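Long-range contacts in berberine bridge enzyme-like 28 (Arabidopsis thaliana, PDB 5D79), which is an FAD-dependent oxidoreductase of the berberine bridge enzyme family, secreted to the cell wall and involved in adaptation to salt stress: residues N67-V72 / S362-G367; T289-N294 / L395-L400; R386-P391 / L448-S453. All coordinates share one frame; numbering follows the deposited sequence.

Contact 1 (N67-V72 / S362-G367)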
loop_
_atom_site.group_PDB
_atom_site.type_symbol
_atom_site.label_atom_id
_atom_site.label_comp_id
_atom_site.label_asym_id
_atom_site.label_seq_id
_atom_site.Cartn_x
_atom_site.Cartn_y
_atom_site.Cartn_z
ATOM N N ASN A 67 2.091 2.139 -12.219
ATOM C CA ASN A 67 0.919 1.663 -12.942
ATOM C C ASN A 67 0.924 2.326 -14.335
ATOM O O ASN A 67 0.382 3.427 -14.520
ATOM C CB ASN A 67 -0.372 1.966 -12.173
ATOM C CG ASN A 67 -1.528 1.070 -12.599
ATOM O OD1 ASN A 67 -1.494 0.455 -13.674
ATOM N ND2 ASN A 67 -2.557 0.995 -11.760
ATOM N N PRO A 68 1.574 1.661 -15.307
ATOM C CA PRO A 68 1.891 2.172 -16.652
ATOM C C PRO A 68 0.703 2.743 -17.440
ATOM O O PRO A 68 0.895 3.645 -18.276
ATOM C CB PRO A 68 2.460 0.938 -17.359
ATOM C CG PRO A 68 3.082 0.159 -16.260
ATOM C CD PRO A 68 2.169 0.334 -15.078
ATOM N N ARG A 69 -0.499 2.243 -17.164
ATOM C CA ARG A 69 -1.702 2.709 -17.844
ATOM C C ARG A 69 -1.909 4.204 -17.613
ATOM O O ARG A 69 -2.628 4.870 -18.363
ATOM C CB ARG A 69 -2.927 1.915 -17.377
ATOM C CG ARG A 69 -3.242 2.077 -15.911
ATOM C CD ARG A 69 -4.398 1.172 -15.471
ATOM N NE ARG A 69 -5.728 1.703 -15.783
ATOM C CZ ARG A 69 -6.753 1.717 -14.930
ATOM N NH1 ARG A 69 -7.923 2.216 -15.308
ATOM N NH2 ARG A 69 -6.615 1.235 -13.699
ATOM N N PHE A 70 -1.268 4.728 -16.574
ATOM C CA PHE A 70 -1.358 6.145 -16.262
ATOM C C PHE A 70 -0.121 6.892 -16.726
ATOM O O PHE A 70 0.161 7.998 -16.265
ATOM C CB PHE A 70 -1.568 6.350 -14.768
ATOM C CG PHE A 70 -2.883 5.840 -14.279
ATOM C CD1 PHE A 70 -4.067 6.406 -14.731
ATOM C CD2 PHE A 70 -2.941 4.802 -13.373
ATOM C CE1 PHE A 70 -5.291 5.943 -14.284
ATOM C CE2 PHE A 70 -4.157 4.329 -12.910
ATOM C CZ PHE A 70 -5.337 4.899 -13.366
ATOM N N SER A 71 0.612 6.282 -17.644
ATOM C CA SER A 71 1.746 6.951 -18.256
ATOM C C SER A 71 1.442 7.291 -19.706
ATOM O O SER A 71 2.343 7.609 -20.470
ATOM C CB SER A 71 2.991 6.079 -18.180
ATOM O OG SER A 71 2.800 4.916 -18.948
ATOM N N VAL A 72 0.173 7.214 -20.090
ATOM C CA VAL A 72 -0.206 7.467 -21.477
ATOM C C VAL A 72 -0.367 8.972 -21.733
ATOM O O VAL A 72 -0.595 9.745 -20.797
ATOM C CB VAL A 72 -1.503 6.710 -21.857
ATOM C CG1 VAL A 72 -1.222 5.218 -21.970
ATOM C CG2 VAL A 72 -2.604 6.970 -20.853
ATOM N N SER A 362 6.110 -3.377 -15.689
ATOM C CA SER A 362 5.660 -3.445 -17.073
ATOM C C SER A 362 4.204 -3.871 -17.130
ATOM O O SER A 362 3.620 -3.954 -18.211
ATOM C CB SER A 362 6.536 -4.405 -17.884
ATOM O OG SER A 362 6.116 -5.750 -17.739
ATOM N N LEU A 363 3.623 -4.129 -15.959
ATOM C CA LEU A 363 2.244 -4.600 -15.858
ATOM C C LEU A 363 1.317 -3.539 -15.286
ATOM O O LEU A 363 1.488 -3.103 -14.139
ATOM C CB LEU A 363 2.156 -5.865 -14.991
ATOM C CG LEU A 363 3.000 -7.058 -15.454
ATOM C CD1 LEU A 363 2.638 -8.308 -14.688
ATOM C CD2 LEU A 363 2.831 -7.274 -16.960
ATOM N N SER A 364 0.346 -3.121 -16.101
ATOM C CA SER A 364 -0.739 -2.255 -15.647
ATOM C C SER A 364 -1.722 -3.086 -14.847
ATOM O O SER A 364 -1.768 -4.306 -14.991
ATOM C CB SER A 364 -1.454 -1.587 -16.824
ATOM O OG SER A 364 -0.585 -0.729 -17.536
ATOM N N PHE A 365 -2.521 -2.435 -14.012
ATOM C CA PHE A 365 -3.473 -3.176 -13.206
ATOM C C PHE A 365 -4.688 -2.331 -12.806
ATOM O O PHE A 365 -4.663 -1.098 -12.875
ATOM C CB PHE A 365 -2.772 -3.745 -11.959
ATOM C CG PHE A 365 -2.205 -2.692 -11.048
ATOM C CD1 PHE A 365 -3.008 -2.061 -10.105
ATOM C CD2 PHE A 365 -0.867 -2.327 -11.135
ATOM C CE1 PHE A 365 -2.493 -1.078 -9.277
ATOM C CE2 PHE A 365 -0.342 -1.340 -10.299
ATOM C CZ PHE A 365 -1.159 -0.715 -9.372
ATOM N N LYS A 366 -5.758 -3.021 -12.426
ATOM C CA LYS A 366 -6.876 -2.424 -11.725
ATOM C C LYS A 366 -7.119 -3.276 -10.489
ATOM O O LYS A 366 -7.251 -4.493 -10.597
ATOM C CB LYS A 366 -8.120 -2.372 -12.602
ATOM C CG LYS A 366 -9.351 -1.938 -11.849
ATOM C CD LYS A 366 -9.144 -0.577 -11.210
ATOM C CE LYS A 366 -10.337 -0.216 -10.354
ATOM N NZ LYS A 366 -10.273 1.161 -9.775
ATOM N N GLY A 367 -7.149 -2.646 -9.316
ATOM C CA GLY A 367 -7.390 -3.360 -8.077
ATOM C C GLY A 367 -8.534 -2.783 -7.265
ATOM O O GLY A 367 -8.767 -1.570 -7.255
#
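The carboxamide of Asn-67 uses both ends on the backbone of Phe-365. CG stands anti to the backbone N. Asn-67 OD1 accepts from Phe-365 N at 3.1 Å. Asn-67 ND2 donates to Phe-365 O at 3.2 Å, a fairly straight bond (163° at the hydrogen). Phe-365 O lies in the plane of the Asn-67 amide, but ND2 stands above the plane of that carbonyl. ND2 has a further, weak hydrogen bond to Tyr-113 O. The same amide stacks on the Phe-365 ring, 17° from parallel, with ND2 above the ring centre. The ring folds back under it because its CG takes the crowded position between N and carbonyl carbon (chi1 62°).

Phe-365 O also accepts from Arg-69 NH2 at 3.2 Å, so two donors grip this carbonyl. Ser-364 OG sits 3.0 Å from Arg-69 N and is hydrogen-bonded to Asp-438. Within the turn, Pro-68 O takes both Ser-71 N and OG. Lys-366 NZ turns to salt bridges with Asp-475 and Glu-114.

The side chain of Phe-365 lies about 4 Å from the bound FAD. The paired amide bonds and the stack therefore tie the 67-72 turn to strand 363-372 at the flavin pocket.

Contact 2 (T289-N294 / L395-L400)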
loop_
_atom_site.group_PDB
_atom_site.type_symbol
_atom_site.label_atom_id
_atom_site.label_comp_id
_atom_site.label_asym_id
_atom_site.label_seq_id
_atom_site.Cartn_x
_atom_site.Cartn_y
_atom_site.Cartn_z
ATOM N N THR A 289 -3.905 -17.479 -2.385
ATOM C CA THR A 289 -4.013 -16.739 -3.627
ATOM C C THR A 289 -4.619 -17.610 -4.711
ATOM O O THR A 289 -4.135 -18.699 -5.008
ATOM C CB THR A 289 -2.655 -16.226 -4.109
ATOM O OG1 THR A 289 -1.978 -15.581 -3.023
ATOM C CG2 THR A 289 -2.838 -15.251 -5.284
ATOM N N LEU A 290 -5.694 -17.123 -5.296
ATOM C CA LEU A 290 -6.270 -17.762 -6.451
ATOM C C LEU A 290 -5.769 -17.059 -7.706
ATOM O O LEU A 290 -5.876 -15.838 -7.826
ATOM C CB LEU A 290 -7.784 -17.715 -6.365
ATOM C CG LEU A 290 -8.355 -18.286 -5.081
ATOM C CD1 LEU A 290 -9.868 -18.311 -5.194
ATOM C CD2 LEU A 290 -7.822 -19.667 -4.868
ATOM N N GLU A 291 -5.206 -17.827 -8.633
ATOM C CA GLU A 291 -4.559 -17.258 -9.811
ATOM C C GLU A 291 -4.224 -18.357 -10.810
ATOM O O GLU A 291 -4.433 -19.530 -10.527
ATOM C CB GLU A 291 -3.283 -16.520 -9.417
ATOM C CG GLU A 291 -2.263 -17.463 -8.851
ATOM C CD GLU A 291 -0.985 -16.787 -8.488
ATOM O OE1 GLU A 291 -0.909 -15.553 -8.627
ATOM O OE2 GLU A 291 -0.056 -17.496 -8.065
ATOM N N ARG A 292 -3.697 -17.970 -11.970
ATOM C CA ARG A 292 -3.208 -18.933 -12.953
ATOM C C ARG A 292 -1.884 -19.551 -12.540
ATOM O O ARG A 292 -1.074 -18.920 -11.859
ATOM C CB ARG A 292 -3.020 -18.283 -14.324
ATOM C CG ARG A 292 -4.282 -17.884 -15.031
ATOM C CD ARG A 292 -5.090 -19.070 -15.537
ATOM N NE ARG A 292 -6.388 -18.597 -16.002
ATOM C CZ ARG A 292 -6.654 -18.271 -17.262
ATOM N NH1 ARG A 292 -5.714 -18.404 -18.193
ATOM N NH2 ARG A 292 -7.861 -17.829 -17.594
ATOM N N SER A 293 -1.668 -20.787 -12.977
ATOM C CA SER A 293 -0.376 -21.443 -12.836
ATOM C C SER A 293 0.393 -21.380 -14.155
ATOM O O SER A 293 -0.165 -20.999 -15.185
ATOM C CB SER A 293 -0.554 -22.895 -12.389
ATOM O OG SER A 293 -1.276 -23.640 -13.352
ATOM N N ASN A 294 1.670 -21.760 -14.111
ATOM C CA ASN A 294 2.520 -21.817 -15.307
ATOM C C ASN A 294 1.906 -22.682 -16.401
ATOM O O ASN A 294 2.153 -22.473 -17.588
ATOM C CB ASN A 294 3.918 -22.357 -14.968
ATOM C CG ASN A 294 4.427 -21.882 -13.612
ATOM O OD1 ASN A 294 3.944 -20.889 -13.062
ATOM N ND2 ASN A 294 5.414 -22.594 -13.070
ATOM N N LEU A 395 -3.742 -12.849 -16.140
ATOM C CA LEU A 395 -2.770 -12.252 -15.227
ATOM C C LEU A 395 -3.448 -11.611 -14.020
ATOM O O LEU A 395 -2.920 -10.687 -13.413
ATOM C CB LEU A 395 -1.906 -11.230 -15.955
ATOM C CG LEU A 395 -1.059 -11.776 -17.109
ATOM C CD1 LEU A 395 -0.014 -10.746 -17.509
ATOM C CD2 LEU A 395 -0.411 -13.094 -16.739
ATOM N N GLY A 396 -4.611 -12.141 -13.667
ATOM C CA GLY A 396 -5.371 -11.651 -12.535
ATOM C C GLY A 396 -5.219 -12.494 -11.283
ATOM O O GLY A 396 -4.847 -13.659 -11.339
ATOM N N LYS A 397 -5.512 -11.887 -10.142
ATOM C CA LYS A 397 -5.363 -12.541 -8.851
ATOM C C LYS A 397 -6.531 -12.218 -7.911
ATOM O O LYS A 397 -7.070 -11.104 -7.926
ATOM C CB LYS A 397 -4.037 -12.121 -8.189
ATOM C CG LYS A 397 -2.819 -12.217 -9.084
ATOM C CD LYS A 397 -1.512 -12.088 -8.316
ATOM C CE LYS A 397 -0.339 -12.414 -9.241
ATOM N NZ LYS A 397 0.980 -12.457 -8.559
ATOM N N ILE A 398 -6.918 -13.196 -7.095
ATOM C CA ILE A 398 -7.742 -12.917 -5.919
ATOM C C ILE A 398 -6.966 -13.390 -4.694
ATOM O O ILE A 398 -6.664 -14.572 -4.551
ATOM C CB ILE A 398 -9.121 -13.573 -6.029
ATOM C CG1 ILE A 398 -9.928 -12.837 -7.098
ATOM C CG2 ILE A 398 -9.863 -13.516 -4.703
ATOM C CD1 ILE A 398 -11.159 -13.572 -7.555
ATOM N N ILE A 399 -6.592 -12.439 -3.847
ATOM C CA ILE A 399 -5.637 -12.684 -2.777
ATOM C C ILE A 399 -6.299 -12.540 -1.418
ATOM O O ILE A 399 -6.825 -11.485 -1.096
ATOM C CB ILE A 399 -4.426 -11.709 -2.864
ATOM C CG1 ILE A 399 -3.891 -11.622 -4.298
ATOM C CG2 ILE A 399 -3.301 -12.155 -1.936
ATOM C CD1 ILE A 399 -3.145 -10.333 -4.600
ATOM N N LEU A 400 -6.261 -13.599 -0.619
ATOM C CA LEU A 400 -6.890 -13.587 0.693
ATOM C C LEU A 400 -5.820 -13.497 1.786
ATOM O O LEU A 400 -5.012 -14.408 1.964
ATOM C CB LEU A 400 -7.779 -14.833 0.892
ATOM C CG LEU A 400 -9.138 -14.911 0.178
ATOM C CD1 LEU A 400 -8.990 -14.966 -1.331
ATOM C CD2 LEU A 400 -9.904 -16.116 0.652
HETATM O O HOH W 1 -3.159 -15.354 -12.861
#
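Strands 284-292 and 396-402 run antiparallel here, and the direct hydrogen bonds are centred on Leu-290 and Ile-398. These two form a hydrogen-bonded pair. Leu-290 N donates to Ile-398 O at 2.8 Å, and Ile-398 N returns a bond to Leu-290 O at 2.9 Å. Both bonds are nearly straight and lie in the planes of the carbonyls they reach. Two CA-H...O contacts add to them: Thr-289 CA contacts Ile-398 O, and Lys-397 CA contacts Leu-290 O.

Leu-290 and Ile-398 meet CB to CB at 4.4 Å on one face of the sheet. On the other face Thr-289 and Ile-399 lie side by side and point the same way. Thr-289 OG1 is 3.8 Å from Ile-399 CG2, while Thr-289 CG2 lies against Ile-399 CG1. This end is well packed.

Toward Arg-292 the pairing loosens. A water takes the place of a direct bond: it accepts from Arg-292 N and donates to Gly-396 O, both at 2.8 Å. Glu-291 and Lys-397 run alongside each other as extended chains on the Thr-289 face, and both are partly exposed. The salt bridge from Glu-291 OE1 to Lys-397 NZ is long at 3.6 Å, and OE1 lies nearer CE, at 3.2 Å. The carboxylate thus rests on the aliphatic chain.

The two strands are central in the seven-stranded antiparallel sheet, flanked by strands 298-306 and 425-434. Helix 378-388 covers the Leu-290 and Ile-398 face through Ile-384 and Leu-388. Helix 263-276 adds Ile-270 against Leu-290.

Contact 3 (R386-P391 / L448-S453)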
loop_
_atom_site.group_PDB
_atom_site.type_symbol
_atom_site.label_atom_id
_atom_site.label_comp_id
_atom_site.label_asym_id
_atom_site.label_seq_id
_atom_site.Cartn_x
_atom_site.Cartn_y
_atom_site.Cartn_z
ATOM N N ARG A 386 -14.339 -19.803 -10.678
ATOM C CA ARG A 386 -14.826 -19.859 -12.047
ATOM C C ARG A 386 -14.444 -18.605 -12.836
ATOM O O ARG A 386 -14.060 -18.690 -13.992
ATOM C CB ARG A 386 -16.343 -20.045 -12.069
ATOM C CG ARG A 386 -16.910 -20.166 -13.462
ATOM C CD ARG A 386 -18.413 -20.039 -13.456
ATOM N NE ARG A 386 -18.840 -18.655 -13.289
ATOM C CZ ARG A 386 -18.785 -17.740 -14.252
ATOM N NH1 ARG A 386 -18.308 -18.055 -15.446
ATOM N NH2 ARG A 386 -19.199 -16.504 -14.018
ATOM N N ARG A 387 -14.539 -17.441 -12.213
ATOM C CA ARG A 387 -14.289 -16.209 -12.943
ATOM C C ARG A 387 -12.807 -16.054 -13.331
ATOM O O ARG A 387 -12.479 -15.373 -14.295
ATOM C CB ARG A 387 -14.794 -15.012 -12.128
ATOM C CG ARG A 387 -16.328 -14.825 -12.207
ATOM C CD ARG A 387 -16.861 -14.058 -11.011
ATOM N NE ARG A 387 -18.309 -13.859 -11.041
ATOM C CZ ARG A 387 -18.887 -12.754 -11.487
ATOM N NH1 ARG A 387 -20.205 -12.638 -11.483
ATOM N NH2 ARG A 387 -18.140 -11.763 -11.945
ATOM N N LEU A 388 -11.915 -16.718 -12.605
ATOM C CA LEU A 388 -10.495 -16.658 -12.930
ATOM C C LEU A 388 -10.140 -17.492 -14.165
ATOM O O LEU A 388 -9.071 -17.326 -14.753
ATOM C CB LEU A 388 -9.660 -17.109 -11.730
ATOM C CG LEU A 388 -9.430 -16.045 -10.655
ATOM C CD1 LEU A 388 -9.110 -16.701 -9.341
ATOM C CD2 LEU A 388 -8.303 -15.118 -11.061
ATOM N N GLU A 389 -11.042 -18.379 -14.567
ATOM C CA GLU A 389 -10.865 -19.129 -15.803
ATOM C C GLU A 389 -11.085 -18.248 -17.041
ATOM O O GLU A 389 -10.820 -18.677 -18.167
ATOM C CB GLU A 389 -11.813 -20.324 -15.838
ATOM C CG GLU A 389 -11.837 -21.125 -14.547
ATOM C CD GLU A 389 -12.781 -22.320 -14.612
ATOM O OE1 GLU A 389 -13.608 -22.384 -15.548
ATOM O OE2 GLU A 389 -12.695 -23.200 -13.729
ATOM N N ALA A 390 -11.580 -17.029 -16.825
ATOM C CA ALA A 390 -11.832 -16.070 -17.907
ATOM C C ALA A 390 -10.544 -15.720 -18.640
ATOM O O ALA A 390 -9.487 -15.638 -18.018
ATOM C CB ALA A 390 -12.487 -14.807 -17.358
ATOM N N PRO A 391 -10.627 -15.515 -19.967
ATOM C CA PRO A 391 -9.422 -15.253 -20.755
ATOM C C PRO A 391 -8.707 -14.009 -20.263
ATOM O O PRO A 391 -7.481 -14.011 -20.161
ATOM C CB PRO A 391 -9.960 -15.048 -22.178
ATOM C CG PRO A 391 -11.326 -15.643 -22.180
ATOM C CD PRO A 391 -11.848 -15.456 -20.795
ATOM N N LEU A 448 -10.943 -4.001 -16.546
ATOM C CA LEU A 448 -11.737 -3.197 -15.623
ATOM C C LEU A 448 -13.065 -3.892 -15.344
ATOM O O LEU A 448 -13.434 -4.111 -14.183
ATOM C CB LEU A 448 -11.981 -1.797 -16.197
ATOM C CG LEU A 448 -11.003 -0.685 -15.814
ATOM C CD1 LEU A 448 -9.581 -1.186 -15.742
ATOM C CD2 LEU A 448 -11.101 0.451 -16.795
ATOM N N LYS A 449 -13.769 -4.240 -16.423
ATOM C CA LYS A 449 -15.053 -4.922 -16.325
ATOM C C LYS A 449 -14.945 -6.199 -15.520
ATOM O O LYS A 449 -15.828 -6.488 -14.718
ATOM C CB LYS A 449 -15.615 -5.235 -17.711
ATOM C CG LYS A 449 -16.112 -3.999 -18.466
ATOM C CD LYS A 449 -16.710 -4.339 -19.829
ATOM C CE LYS A 449 -17.023 -3.076 -20.603
ATOM N NZ LYS A 449 -15.836 -2.171 -20.670
ATOM N N TRP A 450 -13.866 -6.952 -15.734
ATOM C CA TRP A 450 -13.629 -8.198 -15.010
ATOM C C TRP A 450 -13.543 -7.943 -13.507
ATOM O O TRP A 450 -14.207 -8.616 -12.709
ATOM C CB TRP A 450 -12.345 -8.899 -15.498
ATOM C CG TRP A 450 -12.181 -10.245 -14.842
ATOM C CD1 TRP A 450 -12.697 -11.434 -15.276
ATOM C CD2 TRP A 450 -11.510 -10.531 -13.596
ATOM N NE1 TRP A 450 -12.374 -12.442 -14.394
ATOM C CE2 TRP A 450 -11.648 -11.913 -13.353
ATOM C CE3 TRP A 450 -10.803 -9.754 -12.670
ATOM C CZ2 TRP A 450 -11.099 -12.537 -12.220
ATOM C CZ3 TRP A 450 -10.262 -10.378 -11.545
ATOM C CH2 TRP A 450 -10.413 -11.753 -11.334
ATOM N N VAL A 451 -12.728 -6.963 -13.131
ATOM C CA VAL A 451 -12.506 -6.627 -11.729
ATOM C C VAL A 451 -13.787 -6.060 -11.100
ATOM O O VAL A 451 -14.114 -6.358 -9.946
ATOM C CB VAL A 451 -11.335 -5.617 -11.576
ATOM C CG1 VAL A 451 -11.159 -5.198 -10.128
ATOM C CG2 VAL A 451 -10.045 -6.218 -12.092
ATOM N N ASP A 452 -14.525 -5.261 -11.863
ATOM C CA ASP A 452 -15.784 -4.690 -11.374
ATOM C C ASP A 452 -16.834 -5.784 -11.116
ATOM O O ASP A 452 -17.603 -5.714 -10.152
ATOM C CB ASP A 452 -16.326 -3.650 -12.379
ATOM C CG ASP A 452 -17.519 -2.852 -11.833
ATOM O OD1 ASP A 452 -17.295 -1.888 -11.061
ATOM O OD2 ASP A 452 -18.679 -3.179 -12.182
ATOM N N SER A 453 -16.836 -6.804 -11.972
ATOM C CA SER A 453 -17.882 -7.822 -11.963
ATOM C C SER A 453 -17.760 -8.792 -10.786
ATOM O O SER A 453 -18.768 -9.166 -10.182
ATOM C CB SER A 453 -17.870 -8.597 -13.285
ATOM O OG SER A 453 -18.966 -9.489 -13.364
HETATM O O HOH W 2 -15.345 -11.351 -12.925
#
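Trp-450 reaches from helix 441-458 to the last part of helix 378-388 and the residues after it. Its CG is anti to the backbone N (chi1 -174°), and the indole presents its NE1 edge to the other segment. Trp-450 NE1 donates to Arg-387 O at 2.9 Å. The acceptor is close to the ring plane, but NE1 lies well above the plane of the carbonyl, 52° out of it. Arg-387 O also accepts from Ala-390 N, so two donors hold this carbonyl. Beside this bond, Ala-390 CB touches Trp-450 NE1 and is 4.0 Å from Trp-450 CD1. Leu-388 CD2 meets the benzo part at Trp-450 CZ2, also at 4.0 Å, crossing it obliquely.

The side chain of Arg-387 makes the second link. Arg-387 CB lies 4.2 Å from Trp-450 NE1. The chain then extends from CG through CD to NE, across to the partner helix. NE forms a salt bridge with Glu-383, one turn earlier in its own helix. Beyond it, Arg-387 CZ lies 3.8 Å from Ser-453 OG. Arg-387 NH2, at the tip, donates to Ser-453 OG at 2.8 Å, with the oxygen near the guanidinium plane. Arg-387 NH2 also donates to a water at 3.0 Å, which passes a hydrogen bond on to Trp-450 O. That water sits over one face of the indole, toward its rim. Glu-383, which also bridges Arg-386 NE, is placed to steady the guanidinium and may partly balance its charge.

Two helices covering one face of an antiparallel sheet are joined here, as in the α/β substrate-binding domain of berberine bridge enzyme relatives.

All three contacts reach or cover the seven-stranded sheet. Contact 2 pairs two of its central strands, contact 3 joins two helices over it, and contact 1 fastens its outermost strand 363-372 to a loop leading to another sheet. Contacts 2 and 3 have centres 12 Å apart and touch: Leu-290 CB meets Leu-388 CD1 at 3.4 Å, and Arg-292 NH2 probably bonds to Leu-388 O. Contacts 1 and 3, centres 17 Å apart, meet where Leu-448 and Val-451 pack on Lys-366. The Phe-365 side chain is about 4 Å from FAD and about 5 Å from that of His-111, the flavin attachment residue, not attached in this structure; that of Ile-399 is about 7 Å from FAD.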